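Local coordinates for A rubisco-like protein (Burkholderia fungorum, PDB 3NWR) that is of unsettled function but belongs to the Rubisco large-chain family and probably acts on a phosphorylated substrate, at residues Leu25-Val30 and Ile64-Ala69; Pro162-Ile167 and Gly382-His387; Glu210-Val215 and Glu251-Ser256; Ala260-Cys265 and Gln302-Leu307; Glu331-Ala336 and Phe368-Ser373. All coordinates share one frame; numbering follows the deposited sequence.

Contact 1: Leu25-Val30 and Ile64-Ala69; sequences LDPARV and IEELEA. With SO4 (sulfate ion), chain D.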
# COMPACT_ATOMS: atom_id res chain seq x y z
N LEU A 25 -7.53 -16.32 21.69
CA LEU A 25 -8.21 -17.56 21.37
C LEU A 25 -7.19 -18.66 21.05
O LEU A 25 -5.99 -18.46 21.22
CB LEU A 25 -9.18 -17.35 20.19
CG LEU A 25 -10.10 -16.13 20.30
CD1 LEU A 25 -10.99 -16.00 19.07
CD2 LEU A 25 -10.94 -16.16 21.58
N ASP A 26 -7.67 -19.81 20.60
CA ASP A 26 -6.79 -20.91 20.24
C ASP A 26 -6.05 -20.62 18.93
O ASP A 26 -6.69 -20.45 17.89
CB ASP A 26 -7.61 -22.20 20.07
CG ASP A 26 -6.75 -23.38 19.68
OD1 ASP A 26 -5.96 -23.83 20.53
OD2 ASP A 26 -6.86 -23.85 18.53
N PRO A 27 -4.71 -20.55 18.98
CA PRO A 27 -3.96 -20.22 17.76
C PRO A 27 -4.25 -21.14 16.57
O PRO A 27 -4.37 -20.65 15.45
CB PRO A 27 -2.50 -20.36 18.20
CG PRO A 27 -2.53 -20.00 19.67
CD PRO A 27 -3.85 -20.57 20.17
N ALA A 28 -4.37 -22.44 16.80
CA ALA A 28 -4.62 -23.36 15.70
C ALA A 28 -5.97 -23.10 15.03
O ALA A 28 -6.08 -23.14 13.81
CB ALA A 28 -4.52 -24.81 16.16
N ARG A 29 -7.00 -22.83 15.83
CA ARG A 29 -8.32 -22.52 15.29
C ARG A 29 -8.27 -21.24 14.47
O ARG A 29 -8.82 -21.16 13.38
CB ARG A 29 -9.35 -22.38 16.40
CG ARG A 29 -10.76 -22.17 15.88
CD ARG A 29 -11.63 -21.43 16.89
NE ARG A 29 -12.46 -20.42 16.23
CZ ARG A 29 -12.81 -19.27 16.78
NH1 ARG A 29 -12.42 -18.98 18.02
NH2 ARG A 29 -13.57 -18.41 16.11
N VAL A 30 -7.59 -20.23 15.02
CA VAL A 30 -7.46 -18.95 14.35
C VAL A 30 -6.71 -19.11 13.04
O VAL A 30 -7.09 -18.53 12.02
CB VAL A 30 -6.81 -17.90 15.27
CG1 VAL A 30 -6.62 -16.57 14.54
CG2 VAL A 30 -7.68 -17.71 16.51
N ILE A 64 2.19 -24.96 12.98
CA ILE A 64 1.88 -24.04 14.06
C ILE A 64 2.93 -24.23 15.13
O ILE A 64 3.26 -25.37 15.48
CB ILE A 64 0.50 -24.30 14.67
CG1 ILE A 64 -0.60 -24.17 13.61
CG2 ILE A 64 0.24 -23.35 15.83
CD1 ILE A 64 -1.92 -24.76 14.03
N GLU A 65 3.48 -23.14 15.64
CA GLU A 65 4.40 -23.21 16.77
C GLU A 65 4.04 -22.12 17.75
O GLU A 65 4.16 -20.94 17.44
CB GLU A 65 5.86 -23.04 16.33
CG GLU A 65 6.84 -23.12 17.50
CD GLU A 65 8.28 -22.82 17.11
OE1 GLU A 65 8.52 -22.39 15.96
OE2 GLU A 65 9.17 -22.99 17.97
N GLU A 66 3.58 -22.50 18.94
CA GLU A 66 3.23 -21.50 19.93
C GLU A 66 4.47 -20.89 20.57
O GLU A 66 5.42 -21.60 20.90
CB GLU A 66 2.29 -22.06 21.00
CG GLU A 66 1.89 -21.00 22.03
CD GLU A 66 0.46 -21.15 22.51
OE1 GLU A 66 -0.22 -22.12 22.11
OE2 GLU A 66 0.01 -20.29 23.29
N LEU A 67 4.46 -19.57 20.73
CA LEU A 67 5.56 -18.82 21.30
C LEU A 67 5.15 -18.32 22.67
O LEU A 67 4.06 -18.64 23.16
CB LEU A 67 5.89 -17.64 20.39
CG LEU A 67 6.10 -18.00 18.92
CD1 LEU A 67 6.26 -16.75 18.04
CD2 LEU A 67 7.30 -18.92 18.77
N GLU A 68 6.01 -17.53 23.30
CA GLU A 68 5.67 -16.91 24.58
C GLU A 68 4.50 -15.94 24.39
O GLU A 68 4.49 -15.13 23.46
CB GLU A 68 6.88 -16.19 25.17
CG GLU A 68 6.64 -15.65 26.57
CD GLU A 68 7.86 -14.96 27.15
OE1 GLU A 68 7.87 -14.67 28.36
OE2 GLU A 68 8.82 -14.70 26.38
N ALA A 69 3.50 -16.03 25.27
CA ALA A 69 2.33 -15.17 25.18
C ALA A 69 2.67 -13.74 25.56
O ALA A 69 3.66 -13.49 26.25
CB ALA A 69 1.20 -15.71 26.05
S SO4 D . -11.29 -20.73 21.07
O1 SO4 D . -12.53 -20.00 20.82
O2 SO4 D . -10.63 -20.18 22.25
O3 SO4 D . -10.41 -20.61 19.92
O4 SO4 D . -11.61 -22.14 21.29
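The puckered ring of Pro27 turns its CG to the Glu66 carboxylate, 4.0 Å from OE1, while beyond the capped turn the guanidinium of Arg29 takes sulfate O3 at its edge, in plane, with sulfate O1 approaching obliquely. The contact belongs to the N-terminal domain of the Rubisco large-chain fold, where the first turn of helix 27-37 packs against strand 60-70, an outer strand of a four-stranded antiparallel sheet within the chain. Its tightest point is apolar: Ala28 CB and Ile64 CD1 lie 3.4 Å apart, closer than ordinary van der Waals contact. The extended outer branch of Ile64 brings CD1 to 3.5 Å from Ala28 CA as well. Glu66, its chain turned off the extended form about CB-CG (chi2 144°), crosses Pro27 obliquely, and its carboxylate is engaged by a salt bridge to Arg90 of strand 89-99. The same arginine packs on Pro27 and Asp26, linking the helix start to the sheet. Asp26 is the N-cap residue. With CG anti to the backbone N (chi1 180°), its OD2 curls back to accept Arg29 N at 2.9 Å, on the anti side and out of the carboxylate plane. The sulfate, probably from the crystallisation liquor, sits at the start of the helix, whose dipole would favour an anion there. Asp26 N gives its hydrogen to sulfate O3 at 2.9 Å, and Arg29 NH1 donates to the same O3 at 3.2 Å with an N-H...O angle of 166°.

Contact 2: Pro162-Ile167 and Gly382-His387; sequences PMIGTI and GGILAH. With SO4 (sulfate ion), chain B.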
# COMPACT_ATOMS: atom_id res chain seq x y z
N PRO A 162 31.43 -1.48 -5.19
CA PRO A 162 30.02 -1.05 -5.23
C PRO A 162 29.86 0.20 -6.07
O PRO A 162 30.81 0.93 -6.35
CB PRO A 162 29.73 -0.71 -3.77
CG PRO A 162 30.69 -1.54 -2.99
CD PRO A 162 31.95 -1.49 -3.82
N MET A 163 28.62 0.45 -6.48
CA MET A 163 28.28 1.70 -7.15
C MET A 163 27.94 2.72 -6.07
O MET A 163 27.22 2.40 -5.11
CB MET A 163 27.11 1.47 -8.11
CG MET A 163 27.52 0.60 -9.31
SD MET A 163 26.32 -0.63 -9.85
CE MET A 163 26.48 -1.86 -8.56
N ILE A 164 28.47 3.93 -6.21
CA ILE A 164 28.32 4.97 -5.20
C ILE A 164 27.31 5.99 -5.69
O ILE A 164 27.45 6.51 -6.80
CB ILE A 164 29.66 5.69 -4.92
CG1 ILE A 164 30.79 4.67 -4.66
CG2 ILE A 164 29.49 6.68 -3.78
CD1 ILE A 164 30.52 3.67 -3.55
N GLY A 165 26.30 6.26 -4.88
CA GLY A 165 25.24 7.16 -5.29
C GLY A 165 25.00 8.29 -4.32
O GLY A 165 25.47 8.27 -3.17
N THR A 166 24.26 9.29 -4.78
CA THR A 166 23.83 10.37 -3.90
C THR A 166 22.48 10.88 -4.36
O THR A 166 21.99 10.51 -5.44
CB THR A 166 24.87 11.50 -3.84
OG1 THR A 166 24.61 12.33 -2.70
CG2 THR A 166 24.81 12.34 -5.10
N ILE A 167 21.85 11.72 -3.53
CA ILE A 167 20.50 12.21 -3.80
C ILE A 167 20.53 13.71 -4.03
O ILE A 167 21.27 14.43 -3.37
CB ILE A 167 19.51 11.90 -2.64
CG1 ILE A 167 19.52 10.41 -2.29
CG2 ILE A 167 18.08 12.33 -3.00
CD1 ILE A 167 20.66 9.99 -1.40
N GLY A 382 25.33 13.50 3.19
CA GLY A 382 26.33 14.30 3.87
C GLY A 382 27.68 13.61 3.94
O GLY A 382 28.71 14.27 3.97
N GLY A 383 27.69 12.28 3.99
CA GLY A 383 28.94 11.53 4.05
C GLY A 383 29.87 11.85 2.89
O GLY A 383 31.09 11.66 2.98
N ILE A 384 29.28 12.32 1.79
CA ILE A 384 30.03 12.78 0.63
C ILE A 384 30.03 14.31 0.56
O ILE A 384 31.08 14.94 0.48
CB ILE A 384 29.41 12.23 -0.67
CG1 ILE A 384 29.88 10.79 -0.90
CG2 ILE A 384 29.78 13.10 -1.86
CD1 ILE A 384 29.08 10.07 -2.00
N LEU A 385 28.84 14.89 0.61
CA LEU A 385 28.67 16.31 0.30
C LEU A 385 29.16 17.25 1.39
O LEU A 385 29.44 18.42 1.12
CB LEU A 385 27.20 16.60 -0.04
CG LEU A 385 26.65 15.80 -1.21
CD1 LEU A 385 25.26 16.28 -1.57
CD2 LEU A 385 27.58 15.89 -2.42
N ALA A 386 29.27 16.75 2.62
CA ALA A 386 29.71 17.58 3.74
C ALA A 386 31.16 17.30 4.15
O ALA A 386 31.62 17.79 5.19
CB ALA A 386 28.76 17.41 4.93
N HIS A 387 31.88 16.53 3.35
CA HIS A 387 33.30 16.31 3.62
C HIS A 387 33.99 17.67 3.69
O HIS A 387 33.74 18.53 2.85
CB HIS A 387 33.94 15.45 2.53
CG HIS A 387 35.32 14.97 2.86
ND1 HIS A 387 36.41 15.81 2.89
CD2 HIS A 387 35.78 13.74 3.18
CE1 HIS A 387 37.49 15.12 3.20
NE2 HIS A 387 37.13 13.86 3.40
S SO4 B . 22.55 11.68 5.69
O1 SO4 B . 22.80 12.39 4.44
O2 SO4 B . 23.78 11.10 6.20
O3 SO4 B . 21.57 10.62 5.45
O4 SO4 B . 22.00 12.61 6.68
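Ile384 pushes its CD1 methyl toward Ile164, overlapping the CG2 branch at 3.9 Å. The pair joins two parts of the TIM barrel of the Rubisco-type catalytic domain: strand 163-165, and the short helix 382-385 that follows strand 377-379, its parallel neighbour in the sheet. The reach of Ile384 comes from its extended outer arm (chi2 168°), which carries CD1 away from the helix and over the strand. The same methyl lies 4.2 Å from the carbonyl O of Gly165, so it rests on both a side chain and the strand backbone. Val395 of helix 391-407 also packs on Ile384, which is buried, as is Ile164. One residue further on, Leu385 crosses Thr166, its CD1 4.2 Å from OG1. That is packing only, because the hydroxyl of Thr166 is hydrogen-bonded to the carbonyl of Ser380, just before the helix. Standing anti to the backbone N (chi1 -163°), OG1 is directed across to the end of the neighbouring strand. The helix is a single turn, closed by Ala386 N to Gly382 O at 2.9 Å. Its N terminus points into an anion site that also includes Lys324 NZ and Gly358 N. The ion there is a sulfate, probably from the crystallisation liquor; its position is consistent with the phosphate-binding site that glycine-rich helix starts form in Rubisco relatives. Gly382 N meets sulfate O1 at 3.0 Å, nearly straight, with an N-H...O angle of 169°.

Contact 3: Glu210-Val215 and Glu251-Ser256; sequences ERVRAV and EREGGS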
# COMPACT_ATOMS: atom_id res chain seq x y z
N GLU A 210 10.99 19.01 -18.41
CA GLU A 210 12.10 19.97 -18.41
C GLU A 210 13.30 19.45 -17.63
O GLU A 210 14.44 19.64 -18.04
CB GLU A 210 11.66 21.30 -17.79
CG GLU A 210 10.53 22.01 -18.50
CD GLU A 210 10.13 23.29 -17.79
OE1 GLU A 210 11.01 23.90 -17.13
OE2 GLU A 210 8.95 23.68 -17.88
N ARG A 211 13.03 18.82 -16.49
CA ARG A 211 14.10 18.34 -15.64
C ARG A 211 14.92 17.25 -16.33
O ARG A 211 16.15 17.26 -16.30
CB ARG A 211 13.54 17.85 -14.30
CG ARG A 211 14.60 17.59 -13.24
CD ARG A 211 13.99 17.34 -11.87
NE ARG A 211 13.50 15.97 -11.71
CZ ARG A 211 12.22 15.61 -11.74
NH1 ARG A 211 11.27 16.51 -11.97
NH2 ARG A 211 11.89 14.34 -11.56
N VAL A 212 14.23 16.30 -16.97
CA VAL A 212 14.92 15.22 -17.67
C VAL A 212 15.79 15.76 -18.79
O VAL A 212 16.95 15.39 -18.92
CB VAL A 212 13.94 14.16 -18.23
CG1 VAL A 212 14.67 13.19 -19.15
CG2 VAL A 212 13.25 13.41 -17.09
N ARG A 213 15.22 16.65 -19.60
CA ARG A 213 15.98 17.24 -20.70
C ARG A 213 17.21 18.02 -20.23
O ARG A 213 18.31 17.84 -20.77
CB ARG A 213 15.08 18.12 -21.57
CG ARG A 213 13.97 17.37 -22.27
CD ARG A 213 13.17 18.32 -23.15
NE ARG A 213 12.29 17.60 -24.06
CZ ARG A 213 10.99 17.42 -23.87
NH1 ARG A 213 10.41 17.93 -22.79
NH2 ARG A 213 10.27 16.75 -24.75
N ALA A 214 17.05 18.87 -19.22
CA ALA A 214 18.17 19.67 -18.74
C ALA A 214 19.24 18.80 -18.09
O ALA A 214 20.43 18.95 -18.36
CB ALA A 214 17.71 20.74 -17.77
N VAL A 215 18.82 17.90 -17.22
CA VAL A 215 19.76 17.03 -16.53
C VAL A 215 20.53 16.11 -17.48
O VAL A 215 21.75 15.97 -17.37
CB VAL A 215 19.06 16.19 -15.43
CG1 VAL A 215 19.99 15.11 -14.90
CG2 VAL A 215 18.59 17.09 -14.30
N GLU A 251 14.15 7.60 -21.86
CA GLU A 251 14.89 6.79 -22.82
C GLU A 251 15.34 7.61 -24.03
O GLU A 251 16.50 7.51 -24.46
CB GLU A 251 14.07 5.58 -23.29
CG GLU A 251 14.80 4.71 -24.30
CD GLU A 251 14.02 3.48 -24.70
OE1 GLU A 251 12.89 3.27 -24.19
OE2 GLU A 251 14.54 2.70 -25.53
N ARG A 252 14.44 8.43 -24.56
CA ARG A 252 14.77 9.25 -25.72
C ARG A 252 15.92 10.21 -25.44
O ARG A 252 16.73 10.52 -26.32
CB ARG A 252 13.54 10.04 -26.19
CG ARG A 252 12.56 9.21 -27.00
CD ARG A 252 11.60 10.11 -27.77
NE ARG A 252 10.87 11.03 -26.89
CZ ARG A 252 9.75 10.71 -26.24
NH1 ARG A 252 9.23 9.49 -26.38
NH2 ARG A 252 9.15 11.60 -25.47
N GLU A 253 15.99 10.68 -24.20
CA GLU A 253 17.02 11.63 -23.78
C GLU A 253 18.32 10.94 -23.35
O GLU A 253 19.23 11.59 -22.86
CB GLU A 253 16.48 12.53 -22.68
CG GLU A 253 15.39 13.47 -23.17
CD GLU A 253 15.94 14.57 -24.07
OE1 GLU A 253 17.07 15.03 -23.82
OE2 GLU A 253 15.23 14.97 -25.01
N GLY A 254 18.40 9.63 -23.57
CA GLY A 254 19.63 8.89 -23.30
C GLY A 254 19.80 8.39 -21.88
O GLY A 254 20.89 7.99 -21.48
N GLY A 255 18.71 8.41 -21.12
CA GLY A 255 18.76 7.93 -19.74
C GLY A 255 18.85 6.42 -19.66
O GLY A 255 18.72 5.72 -20.67
N SER A 256 19.07 5.91 -18.46
CA SER A 256 19.21 4.47 -18.26
C SER A 256 18.34 3.94 -17.14
O SER A 256 18.27 2.73 -16.94
CB SER A 256 20.67 4.13 -17.96
OG SER A 256 21.10 4.80 -16.78
O HOH W 1 18.53 17.22 -23.39
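Glu253 leads from the end of helix 240-252 to the flank of helix 208-226. Its CB lies 4.0 Å from Val212 CG1, and CG stays on the same methyl. A bend at the next bond (chi2 -71°) then folds the carboxylate across Arg213, placing CD 3.9 Å from Arg213 CG. At the tip the two oxygens part company. OE2 comes within 4.1 Å of Arg213 NE, beyond salt-bridge range, with the guanidinium and carboxylate planes 69° apart. Opposite charges are therefore near each other without pairing. OE1 instead lies beside the Arg213 backbone and accepts from a water at 2.7 Å. This water also donates to Arg213 O, likewise at 2.7 Å, and so ties the side chain to a helical carbonyl. The same OE1 forms a salt bridge with Arg220, farther along helix 208-226. On the inner side Val212 continues onto Leu249, Val250 and Phe234, so apolar packing lies behind the polar tip. The helix ends beside Glu253: Gly254, with positive phi, is the C-prime residue of a Schellman motif, in which Gly254 N bonds to Glu251 O at 3.0 Å and Gly255 N to Val250 O. Two consecutive outer helices, with strand 233-235 between them in the chain and the second ending in a Schellman turn that leads to the next strand, belong to the repeating beta-alpha layout of a TIM barrel.

Contact 4: Ala260-Cys265 and Gln302-Leu307; sequences ASINWC and QAYQTL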
# COMPACT_ATOMS: atom_id res chain seq x y z
N ALA A 260 10.46 4.80 -9.16
CA ALA A 260 9.03 4.87 -8.86
C ALA A 260 8.77 4.58 -7.39
O ALA A 260 9.42 3.71 -6.81
CB ALA A 260 8.24 3.89 -9.75
N SER A 261 7.83 5.31 -6.80
CA SER A 261 7.38 5.05 -5.43
C SER A 261 6.42 3.87 -5.49
O SER A 261 5.21 4.03 -5.66
CB SER A 261 6.70 6.28 -4.85
OG SER A 261 7.65 7.32 -4.69
N ILE A 262 6.98 2.67 -5.35
CA ILE A 262 6.22 1.45 -5.60
C ILE A 262 4.91 1.32 -4.83
O ILE A 262 3.91 0.87 -5.38
CB ILE A 262 7.08 0.19 -5.40
CG1 ILE A 262 7.84 0.24 -4.06
CG2 ILE A 262 8.06 0.06 -6.57
CD1 ILE A 262 8.54 -1.09 -3.67
N ASN A 263 4.91 1.67 -3.54
CA ASN A 263 3.70 1.45 -2.75
C ASN A 263 2.50 2.23 -3.29
O ASN A 263 1.38 1.74 -3.25
CB ASN A 263 3.94 1.80 -1.29
CG ASN A 263 4.96 0.90 -0.65
OD1 ASN A 263 4.92 -0.33 -0.84
ND2 ASN A 263 5.90 1.50 0.07
N TRP A 264 2.77 3.43 -3.79
CA TRP A 264 1.69 4.30 -4.22
C TRP A 264 1.35 4.10 -5.69
O TRP A 264 0.23 4.35 -6.12
CB TRP A 264 2.07 5.76 -3.94
CG TRP A 264 2.66 5.94 -2.57
CD1 TRP A 264 3.86 6.51 -2.26
CD2 TRP A 264 2.09 5.52 -1.32
NE1 TRP A 264 4.06 6.48 -0.90
CE2 TRP A 264 2.99 5.89 -0.30
CE3 TRP A 264 0.89 4.89 -0.96
CZ2 TRP A 264 2.74 5.63 1.05
CZ3 TRP A 264 0.65 4.63 0.39
CH2 TRP A 264 1.56 5.01 1.36
N CYS A 265 2.33 3.62 -6.45
CA CYS A 265 2.10 3.24 -7.84
C CYS A 265 1.28 1.95 -7.91
O CYS A 265 0.33 1.87 -8.70
CB CYS A 265 3.43 3.05 -8.56
SG CYS A 265 4.32 4.61 -8.86
N GLN A 302 11.12 -9.87 3.83
CA GLN A 302 11.24 -11.05 2.96
C GLN A 302 10.00 -11.20 2.08
O GLN A 302 10.10 -11.42 0.86
CB GLN A 302 11.45 -12.31 3.80
CG GLN A 302 12.04 -13.49 3.05
CD GLN A 302 11.08 -14.11 2.06
OE1 GLN A 302 9.86 -14.05 2.21
NE2 GLN A 302 11.65 -14.70 1.01
N ALA A 303 8.83 -11.09 2.70
CA ALA A 303 7.57 -11.22 1.99
C ALA A 303 7.35 -10.03 1.04
O ALA A 303 6.99 -10.21 -0.13
CB ALA A 303 6.41 -11.35 2.97
N TYR A 304 7.53 -8.83 1.58
CA TYR A 304 7.36 -7.59 0.82
C TYR A 304 8.20 -7.61 -0.46
O TYR A 304 7.69 -7.34 -1.56
CB TYR A 304 7.79 -6.42 1.71
CG TYR A 304 7.66 -5.04 1.11
CD1 TYR A 304 6.42 -4.44 0.93
CD2 TYR A 304 8.80 -4.32 0.76
CE1 TYR A 304 6.32 -3.15 0.39
CE2 TYR A 304 8.71 -3.04 0.23
CZ TYR A 304 7.47 -2.47 0.05
OH TYR A 304 7.41 -1.19 -0.46
N GLN A 305 9.49 -7.92 -0.32
CA GLN A 305 10.41 -7.91 -1.46
C GLN A 305 10.12 -9.06 -2.43
O GLN A 305 10.38 -8.94 -3.62
CB GLN A 305 11.87 -7.92 -0.99
CG GLN A 305 12.31 -9.19 -0.27
CD GLN A 305 13.08 -10.15 -1.16
OE1 GLN A 305 13.95 -9.74 -1.93
NE2 GLN A 305 12.79 -11.45 -1.02
N THR A 306 9.56 -10.16 -1.92
CA THR A 306 9.11 -11.22 -2.82
C THR A 306 8.03 -10.69 -3.77
O THR A 306 8.16 -10.80 -5.00
CB THR A 306 8.58 -12.43 -2.06
OG1 THR A 306 9.64 -13.02 -1.29
CG2 THR A 306 8.03 -13.47 -3.03
N LEU A 307 6.98 -10.11 -3.20
CA LEU A 307 5.89 -9.58 -4.01
C LEU A 307 6.40 -8.52 -4.98
O LEU A 307 6.09 -8.56 -6.17
CB LEU A 307 4.81 -8.99 -3.12
CG LEU A 307 4.11 -9.99 -2.21
CD1 LEU A 307 3.22 -9.22 -1.25
CD2 LEU A 307 3.29 -10.97 -3.04
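Tyr304 OH gives its hydrogen to Asn263 OD1 at 2.7 Å, a short polar bond between the two segments. The donor arrives well to the side of the carbonyl, at a C=O...O angle of 106°, and tilted somewhat out of its plane. Seen from the ring, OD1 lies at the edge and in plane, 3.4 Å from CE1, whereas the amide itself is turned 47° against the ring. Asn263 ND2 donates to the carbonyl of Asn286, a bond that supports this way round of the amide, with OD1 as the acceptor for the phenol. Tyr304 reaches this far because CG stands anti to the backbone N (chi1 -179°), sending the ring out from its helix. Ile262 closes in beside the hydroxyl: its CD1 is 3.4 Å from Tyr304 OH and 4.1 Å from CZ, so the hydroxyl of buried Tyr304 has an apolar flank. Behind Asn263, its CB sits over the centre of one face of the Trp264 ring. In the opposing helix, Gln302 O is gripped by three donors, Thr306 N, Thr306 OG1 at 2.7 Å and Gln305 NE2 at 3.3 Å. Trp308 meets the Tyr304 ring edge-to-face, and Tyr288 adds another ring. Helix 262-265 directly follows barrel strand 257-261 and has Trp264 packed on Ala111 of the second subunit, while helix 301-309 leans through Ala303 and Leu307 on strand 126-133 of the N-terminal domain, so the contact lies where barrel, N-terminal domain and dimer partner come together.

Contact 5: Glu331-Ala336 and Phe368-Ser373; sequences EVIESA and FDAVRS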
# COMPACT_ATOMS: atom_id res chain seq x y z
N GLU A 331 17.57 -5.90 10.82
CA GLU A 331 16.61 -5.82 9.72
C GLU A 331 17.29 -5.42 8.41
O GLU A 331 16.99 -5.97 7.36
CB GLU A 331 15.45 -4.87 10.03
CG GLU A 331 14.51 -4.73 8.81
CD GLU A 331 13.20 -4.01 9.08
OE1 GLU A 331 12.88 -3.76 10.26
OE2 GLU A 331 12.48 -3.71 8.10
N VAL A 332 18.18 -4.45 8.47
CA VAL A 332 18.89 -4.02 7.26
C VAL A 332 19.72 -5.17 6.67
O VAL A 332 19.68 -5.42 5.48
CB VAL A 332 19.81 -2.82 7.53
CG1 VAL A 332 20.63 -2.52 6.28
CG2 VAL A 332 19.00 -1.61 8.00
N ILE A 333 20.46 -5.88 7.53
CA ILE A 333 21.28 -6.99 7.08
C ILE A 333 20.44 -8.08 6.42
O ILE A 333 20.74 -8.52 5.31
CB ILE A 333 22.09 -7.58 8.24
CG1 ILE A 333 23.11 -6.56 8.74
CG2 ILE A 333 22.80 -8.86 7.80
CD1 ILE A 333 23.77 -6.94 10.05
N GLU A 334 19.36 -8.49 7.09
CA GLU A 334 18.51 -9.54 6.56
C GLU A 334 17.87 -9.11 5.23
O GLU A 334 17.74 -9.91 4.30
CB GLU A 334 17.43 -9.93 7.57
CG GLU A 334 16.49 -11.03 7.07
CD GLU A 334 15.48 -11.46 8.11
OE1 GLU A 334 15.68 -11.14 9.31
OE2 GLU A 334 14.48 -12.12 7.74
N SER A 335 17.49 -7.84 5.16
CA SER A 335 16.83 -7.32 3.96
C SER A 335 17.79 -7.30 2.77
O SER A 335 17.43 -7.68 1.65
CB SER A 335 16.24 -5.93 4.23
OG SER A 335 15.23 -6.00 5.24
N ALA A 336 19.03 -6.89 3.02
CA ALA A 336 20.05 -6.93 1.99
C ALA A 336 20.26 -8.36 1.51
O ALA A 336 20.33 -8.63 0.31
CB ALA A 336 21.36 -6.35 2.50
N PHE A 368 29.89 -4.04 3.86
CA PHE A 368 30.60 -5.09 3.15
C PHE A 368 30.38 -6.43 3.84
O PHE A 368 30.12 -7.45 3.20
CB PHE A 368 32.09 -4.75 3.09
CG PHE A 368 32.91 -5.68 2.23
CD1 PHE A 368 32.52 -5.99 0.94
CD2 PHE A 368 34.11 -6.21 2.71
CE1 PHE A 368 33.29 -6.84 0.15
CE2 PHE A 368 34.88 -7.04 1.91
CZ PHE A 368 34.47 -7.36 0.64
N ASP A 369 30.48 -6.43 5.17
CA ASP A 369 30.32 -7.65 5.94
C ASP A 369 28.88 -8.18 5.91
O ASP A 369 28.65 -9.38 5.97
CB ASP A 369 30.83 -7.45 7.36
CG ASP A 369 32.35 -7.29 7.42
OD1 ASP A 369 33.03 -7.66 6.44
OD2 ASP A 369 32.86 -6.80 8.44
N ALA A 370 27.91 -7.28 5.79
CA ALA A 370 26.51 -7.68 5.64
C ALA A 370 26.25 -8.38 4.30
O ALA A 370 25.62 -9.44 4.25
CB ALA A 370 25.57 -6.49 5.80
N VAL A 371 26.73 -7.79 3.21
CA VAL A 371 26.45 -8.29 1.87
C VAL A 371 27.33 -9.48 1.48
O VAL A 371 26.89 -10.38 0.77
CB VAL A 371 26.59 -7.16 0.82
CG1 VAL A 371 26.43 -7.70 -0.61
CG2 VAL A 371 25.56 -6.05 1.09
N ARG A 372 28.57 -9.48 1.96
CA ARG A 372 29.55 -10.51 1.60
C ARG A 372 29.91 -10.46 0.11
O ARG A 372 30.35 -11.45 -0.47
CB ARG A 372 29.07 -11.92 1.98
CG ARG A 372 28.75 -12.09 3.46
CD ARG A 372 30.00 -12.02 4.34
NE ARG A 372 29.63 -12.04 5.76
CZ ARG A 372 29.29 -13.14 6.42
NH1 ARG A 372 29.28 -14.31 5.80
NH2 ARG A 372 28.95 -13.07 7.71
N SER A 373 29.73 -9.28 -0.49
CA SER A 373 30.19 -9.00 -1.85
C SER A 373 30.14 -7.50 -2.06
O SER A 373 29.78 -6.76 -1.15
CB SER A 373 29.30 -9.69 -2.89
OG SER A 373 28.16 -8.89 -3.18
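Ile333 and Ala370 form the close-packed part of this contact, where two successive outer helices of the TIM barrel, 329-340 and 364-371, pack against each other. Ala370 CB fits between the branches of Ile333, 3.8 Å from CG1 and 4.2 Å from CG2. The small alanine is consistent with the close backbones, the CA atoms of Ile333 and Ala370 being 5.5 Å apart. With CG1 anti to its own carbonyl carbon (chi1 -66°), Ile333 presents the root of both branches to the methyl. One turn along, the packing is slacker: Ala336 CB and Val371 CG2 are 4.4 Å apart. That slacker pair is nonetheless on the inner side, since both residues also touch Phe355 of strand 352-355, the barrel strand between the two helices. Toward solvent the partners thin out. Glu334 is exposed and directed away from the second helix, and Ile333 is only partly covered, with a glycerol, probably from the crystallisation liquor, about 4 Å from its side chain. A polar tie also joins the helices, as Ala370 O accepts from Arg337 NE. Within helix 329-340 the carbonyl of Glu331 is gripped from opposite faces of its plane, by Ser335 N and by Ser335 OG at 2.8 Å. Just after helix 364-371 comes exposed Arg372, whose phi is positive (65°). Its side chain folds back over the last turn, and Arg372 NE reaches Asp369 O at 2.8 Å, in the carbonyl plane but with an N-H...O angle of just 132°.

Overall arrangement
From the N terminus, contact 1 closes first, binding the opening helix of the N-terminal domain to an edge strand of its antiparallel sheet; it shares no residue with the barrel contacts and touches none of them. Contact 2 then opens at the first barrel strand and closes only near residue 387, so contacts 3, 4 and 5 all nest inside its long loop. Those three follow in series and none cross. Contact 3 joins two successive outer helices, contact 4 begins just after it and ties the end of strand 257-261 to helix 301-309, both within the catalytic domain, and contact 5 joins a later helix pair, about 5 Å from contact 4 at nearest atoms.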